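Local coordinates for fiber protein (Snake adenovirus 1, PDB 4UMI) that probably forms trimeric spikes on the capsid vertices, its head domain making the first attachment of the virion to a host-cell receptor, at residues Ala150-Ala154 with Glu155-Phe159. Numbering follows the deposited sequence.
Sequences APASA and ELSSF
Ser153 and Leu156 meet where an extended chain turns into a helix: Ser153 keeps an extended backbone (psi 160°), and from Ala154 onward the residues are helical. This is a textbook N-cap. The first turn of a helix has amide N-H groups with no preceding carbonyl to receive them, and here the Ser153 hydroxyl substitutes for one. With chi1 at 70°, Ser153 OG is tucked between its own backbone N and carbonyl carbon and reaches forward over the opening turn, accepting from Leu156 N at 3.0 Å in a nearly straight bond (168° at the hydrogen). The same OG is hydrogen-bonded to Glu109 OE1, so the cap itself is held by a second-shell carboxylate.

Ser153 O opens the regular bonding pattern by accepting from Ser157 N at 2.9 Å. It is gripped a second time by Ser157 OG, 2.8 Å from Ser153 O. The amide and the hydroxyl approach from opposite faces of the carbonyl plane, the hydroxyl standing well above it. Turned beside its own backbone N, Ser157 OG reaches back down the helix and also lies 3.7 Å from Ala152 CB. One residue on, Ser158 N donates to Ala154 O at 2.9 Å. A looser apolar contact, Ala152 CB to Leu156 CD2 at 4.3 Å, joins the incoming chain to the buried flank of the helix.

The turn thus leads from strand 148-151, paired with strand 185-190, into helix 154-161 of the fibre head. Leu156 and Phe159 pack on strands 101-112 and 118-128. Glu155 lies against Leu105 and Ile107 of strand 101-112 and, together with Ser158, also packs on Leu96 of a neighbouring subunit, bringing the N-terminal half of the helix to that subunit.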
ATOM      1  N   ALA A 150     -12.181  -7.534  18.938  1.00 19.45           N
ATOM      2  CA  ALA A 150     -13.000  -8.657  18.492  1.00 20.39           C
ATOM      3  C   ALA A 150     -12.179  -9.942  18.441  1.00 20.92           C
ATOM      4  O   ALA A 150     -10.963  -9.911  18.290  1.00 21.30           O
ATOM      5  CB  ALA A 150     -13.571  -8.367  17.137  1.00 23.09           C
ATOM      6  N   PRO A 151     -12.850 -11.082  18.645  1.00 22.91           N
ATOM      7  CA  PRO A 151     -12.183 -12.359  18.549  1.00 22.62           C
ATOM      8  C   PRO A 151     -11.658 -12.631  17.161  1.00 22.84           C
ATOM      9  O   PRO A 151     -12.344 -12.342  16.178  1.00 23.42           O
ATOM     10  CB  PRO A 151     -13.293 -13.366  18.875  1.00 27.27           C
ATOM     11  CG  PRO A 151     -14.415 -12.592  19.444  1.00 33.92           C
ATOM     12  CD  PRO A 151     -14.292 -11.209  18.920  1.00 24.39           C
ATOM     13  N   ALA A 152     -10.436 -13.145  17.097  1.00 22.59           N
ATOM     14  CA  ALA A 152      -9.793 -13.508  15.833  1.00 21.45           C
ATOM     15  C   ALA A 152      -9.553 -15.009  15.813  1.00 22.27           C
ATOM     16  O   ALA A 152      -9.369 -15.629  16.860  1.00 23.78           O
ATOM     17  CB  ALA A 152      -8.482 -12.786  15.725  1.00 22.88           C
ATOM     18  N   SER A 153      -9.533 -15.591  14.623  1.00 20.80           N
ATOM     19  CA  SER A 153      -9.199 -17.012  14.482  1.00 21.23           C
ATOM     20  C   SER A 153      -7.808 -17.345  15.021  1.00 22.21           C
ATOM     21  O   SER A 153      -6.946 -16.472  15.160  1.00 21.03           O
ATOM     22  CB  SER A 153      -9.268 -17.433  13.022  1.00 20.78           C
ATOM     23  OG  SER A 153      -8.221 -16.878  12.251  1.00 21.70           O
ATOM     24  N   ALA A 154      -7.568 -18.623  15.312  1.00 21.49           N
ATOM     25  CA  ALA A 154      -6.244 -19.050  15.699  1.00 21.30           C
ATOM     26  C   ALA A 154      -5.230 -18.739  14.619  1.00 20.85           C
ATOM     27  O   ALA A 154      -4.101 -18.377  14.908  1.00 21.61           O
ATOM     28  CB  ALA A 154      -6.248 -20.536  15.974  1.00 24.29           C
ATOM     29  N   GLU A 155      -5.620 -18.917  13.357  1.00 20.44           N
ATOM     30  CA  GLU A 155      -4.683 -18.694  12.259  1.00 19.75           C
ATOM     31  C   GLU A 155      -4.300 -17.228  12.150  1.00 18.60           C
ATOM     32  O   GLU A 155      -3.113 -16.909  12.038  1.00 19.73           O
ATOM     33  CB  GLU A 155      -5.264 -19.189  10.952  1.00 21.25           C
ATOM     34  CG  GLU A 155      -4.253 -19.166   9.821  1.00 23.99           C
ATOM     35  CD  GLU A 155      -4.716 -19.858   8.539  1.00 26.63           C
ATOM     36  OE1 GLU A 155      -5.891 -20.242   8.411  1.00 29.75           O
ATOM     37  OE2 GLU A 155      -3.871 -19.970   7.639  1.00 27.85           O
ATOM     38  N   LEU A 156      -5.293 -16.340  12.198  1.00 18.46           N
ATOM     39  CA  LEU A 156      -4.979 -14.904  12.146  1.00 18.42           C
ATOM     40  C   LEU A 156      -4.172 -14.468  13.368  1.00 19.07           C
ATOM     41  O   LEU A 156      -3.219 -13.682  13.252  1.00 18.78           O
ATOM     42  CB  LEU A 156      -6.241 -14.082  12.012  1.00 18.20           C
ATOM     43  CG  LEU A 156      -6.037 -12.578  11.856  1.00 18.69           C
ATOM     44  CD1 LEU A 156      -5.134 -12.201  10.691  1.00 19.10           C
ATOM     45  CD2 LEU A 156      -7.379 -11.894  11.709  1.00 19.61           C
ATOM     46  N   SER A 157      -4.521 -15.031  14.527  1.00 19.04           N
ATOM     47  CA  SER A 157      -3.835 -14.710  15.746  1.00 19.37           C
ATOM     48  C   SER A 157      -2.370 -15.113  15.641  1.00 18.93           C
ATOM     49  O   SER A 157      -1.498 -14.358  16.044  1.00 20.03           O
ATOM     50  CB  SER A 157      -4.505 -15.376  16.957  1.00 21.31           C
ATOM     51  OG  SER A 157      -5.806 -14.849  17.184  1.00 23.16           O
ATOM     52  N   SER A 158      -2.090 -16.310  15.094  1.00 20.91           N
ATOM     53  CA  SER A 158      -0.727 -16.776  14.874  0.50 23.12           C
ATOM     54  C   SER A 158       0.050 -15.804  13.986  1.00 20.24           C
ATOM     55  O   SER A 158       1.178 -15.433  14.281  1.00 21.37           O
ATOM     56  CB  SER A 158      -0.751 -18.178  14.238  0.50 22.34           C
ATOM     57  OG  SER A 158       0.556 -18.686  14.000  0.50 27.61           O
ATOM     58  N   PHE A 159      -0.561 -15.396  12.879  1.00 19.46           N
ATOM     59  CA  PHE A 159       0.105 -14.479  11.946  1.00 17.93           C
ATOM     60  C   PHE A 159       0.439 -13.157  12.667  1.00 17.83           C
ATOM     61  O   PHE A 159       1.533 -12.634  12.541  1.00 19.07           O
ATOM     62  CB  PHE A 159      -0.854 -14.212  10.801  1.00 16.97           C
ATOM     63  CG  PHE A 159      -0.340 -13.231   9.782  1.00 16.82           C
ATOM     64  CD1 PHE A 159       0.412 -13.639   8.721  1.00 18.06           C
ATOM     65  CD2 PHE A 159      -0.630 -11.873   9.904  1.00 17.05           C
ATOM     66  CE1 PHE A 159       0.856 -12.762   7.758  1.00 18.86           C
ATOM     67  CE2 PHE A 159      -0.191 -11.009   8.951  1.00 16.92           C
ATOM     68  CZ  PHE A 159       0.543 -11.445   7.889  1.00 17.97           C
TER